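Local coordinates for muconolactone isomerase-like protein (Thermus thermophilus, PDB 1VDH), which catalyses the hydrogen peroxide-dependent decarboxylation of Fe-coproporphyrin III to heme b, the last step of coproporphyrin-dependent heme biosynthesis, at residues K170-T175 / D220-R225. Numbering follows the deposited sequence.
Sequences KAHGET and DEVSAR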
loop_
_atom_site.group_PDB
_atom_site.type_symbol
_atom_site.label_atom_id
_atom_site.label_comp_id
_atom_site.label_asym_id
_atom_site.label_seq_id
_atom_site.Cartn_x
_atom_site.Cartn_y
_atom_site.Cartn_z
ATOM N N LYS A 170 -19.987 -28.261 2.318
ATOM C CA LYS A 170 -20.241 -29.550 1.681
ATOM C C LYS A 170 -20.174 -29.402 0.159
ATOM O O LYS A 170 -19.523 -30.198 -0.519
ATOM C CB LYS A 170 -21.596 -30.121 2.118
ATOM C CG LYS A 170 -21.809 -31.570 1.697
ATOM C CD LYS A 170 -23.056 -32.174 2.325
ATOM C CE LYS A 170 -23.207 -33.642 1.932
ATOM N NZ LYS A 170 -24.368 -34.291 2.609
ATOM N N ALA A 171 -20.805 -28.350 -0.359
ATOM C CA ALA A 171 -20.815 -28.074 -1.796
ATOM C C ALA A 171 -19.401 -27.791 -2.296
ATOM O O ALA A 171 -19.036 -28.169 -3.411
ATOM C CB ALA A 171 -21.725 -26.888 -2.092
ATOM N N HIS A 172 -18.614 -27.115 -1.462
ATOM C CA HIS A 172 -17.230 -26.779 -1.774
ATOM C C HIS A 172 -16.425 -28.072 -1.902
ATOM O O HIS A 172 -15.694 -28.269 -2.880
ATOM C CB HIS A 172 -16.649 -25.902 -0.659
ATOM C CG HIS A 172 -15.278 -25.377 -0.948
ATOM N ND1 HIS A 172 -15.033 -24.430 -1.920
ATOM C CD2 HIS A 172 -14.079 -25.656 -0.384
ATOM C CE1 HIS A 172 -13.743 -24.146 -1.940
ATOM N NE2 HIS A 172 -13.142 -24.877 -1.019
ATOM N N GLY A 173 -16.582 -28.954 -0.913
ATOM C CA GLY A 173 -15.887 -30.230 -0.921
ATOM C C GLY A 173 -16.265 -31.069 -2.128
ATOM O O GLY A 173 -15.422 -31.765 -2.697
ATOM N N GLU A 174 -17.532 -30.995 -2.523
ATOM C CA GLU A 174 -18.035 -31.734 -3.680
ATOM C C GLU A 174 -17.376 -31.241 -4.964
ATOM O O GLU A 174 -16.890 -32.039 -5.770
ATOM C CB GLU A 174 -19.550 -31.574 -3.799
ATOM C CG GLU A 174 -20.342 -32.288 -2.712
ATOM C CD GLU A 174 -21.832 -31.982 -2.759
ATOM O OE1 GLU A 174 -22.556 -32.443 -1.851
ATOM O OE2 GLU A 174 -22.282 -31.283 -3.696
ATOM N N THR A 175 -17.356 -29.921 -5.141
ATOM C CA THR A 175 -16.757 -29.309 -6.322
ATOM C C THR A 175 -15.297 -29.717 -6.484
ATOM O O THR A 175 -14.850 -30.013 -7.596
ATOM C CB THR A 175 -16.850 -27.766 -6.258
ATOM O OG1 THR A 175 -18.226 -27.374 -6.297
ATOM C CG2 THR A 175 -16.116 -27.125 -7.432
ATOM N N ASP A 220 -18.844 -21.542 -6.413
ATOM C CA ASP A 220 -19.551 -22.154 -5.279
ATOM C C ASP A 220 -19.939 -20.969 -4.398
ATOM O O ASP A 220 -19.150 -20.035 -4.249
ATOM C CB ASP A 220 -18.629 -23.086 -4.478
ATOM C CG ASP A 220 -18.208 -24.324 -5.260
ATOM O OD1 ASP A 220 -18.951 -24.752 -6.167
ATOM O OD2 ASP A 220 -17.124 -24.876 -4.956
ATOM N N GLU A 221 -21.133 -20.999 -3.811
ATOM C CA GLU A 221 -21.577 -19.882 -2.977
ATOM C C GLU A 221 -20.600 -19.513 -1.862
ATOM O O GLU A 221 -20.368 -18.328 -1.603
ATOM C CB GLU A 221 -22.973 -20.135 -2.398
ATOM C CG GLU A 221 -23.535 -18.923 -1.645
ATOM C CD GLU A 221 -25.004 -19.063 -1.263
ATOM O OE1 GLU A 221 -25.681 -19.995 -1.748
ATOM O OE2 GLU A 221 -25.485 -18.225 -0.477
ATOM N N VAL A 222 -19.999 -20.522 -1.233
ATOM C CA VAL A 222 -19.049 -20.281 -0.153
ATOM C C VAL A 222 -17.904 -19.366 -0.591
ATOM O O VAL A 222 -17.513 -18.463 0.148
ATOM C CB VAL A 222 -18.498 -21.607 0.434
ATOM C CG1 VAL A 222 -17.717 -22.390 -0.620
ATOM C CG2 VAL A 222 -17.634 -21.319 1.654
ATOM N N SER A 223 -17.399 -19.568 -1.807
ATOM C CA SER A 223 -16.314 -18.738 -2.320
ATOM C C SER A 223 -16.838 -17.434 -2.921
ATOM O O SER A 223 -16.315 -16.359 -2.635
ATOM C CB SER A 223 -15.500 -19.499 -3.375
ATOM O OG SER A 223 -14.984 -20.716 -2.856
ATOM N N ALA A 224 -17.870 -17.538 -3.752
ATOM C CA ALA A 224 -18.455 -16.372 -4.408
ATOM C C ALA A 224 -18.881 -15.269 -3.442
ATOM O O ALA A 224 -18.625 -14.086 -3.691
ATOM C CB ALA A 224 -19.633 -16.795 -5.289
ATOM N N ARG A 225 -19.508 -15.656 -2.334
ATOM C CA ARG A 225 -19.976 -14.689 -1.344
ATOM C C ARG A 225 -19.065 -14.458 -0.139
ATOM O O ARG A 225 -19.028 -13.349 0.397
ATOM C CB ARG A 225 -21.369 -15.078 -0.823
ATOM C CG ARG A 225 -22.506 -14.899 -1.823
ATOM C CD ARG A 225 -23.860 -15.235 -1.195
ATOM N NE ARG A 225 -24.174 -14.372 -0.055
ATOM C CZ ARG A 225 -25.251 -14.504 0.717
ATOM N NH1 ARG A 225 -26.133 -15.467 0.480
ATOM N NH2 ARG A 225 -25.452 -13.667 1.727
#
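With CG anti to the backbone N (chi1 -174°), H172 swings its imidazole out from helix 162-177, while D220, CG anti to its carbonyl carbon (chi1 -67°), reaches across to T175 from the N-cap position of helix 221-226. D220 and T175 meet tip to tip: T175 OG1 lies 2.7 Å from D220 OD1 and 3.1 Å from A171 O, a turn back. Threonine suits this buried place because its hydroxyl, beside its own backbone N, can offer its one proton to either acceptor; CG2 merely packs against the carboxylate. D220 OD2 stands 3.7 Å from H172 ND1, ring and carboxylate planes nearly perpendicular (85°), too far for a hydrogen bond. V222 crosses the histidine at about a right angle, its CG1, in the crowded position between backbone N and carbonyl carbon, 3.6 Å from H172 ND1; this apolar methyl offers the nitrogen no acceptor. S223 OG, weakly hydrogen-bonded to M217 O, approaches H172 CE1 only loosely (3.8 Å). H172 is the predicted axial ligand of the coproheme iron, and S223 probably also contacts the porphyrin. ND1 is buried without a partner: no D220-H172 hydrogen bond is made in this model, so any electronic push on the probable iron ligand would have to be indirect.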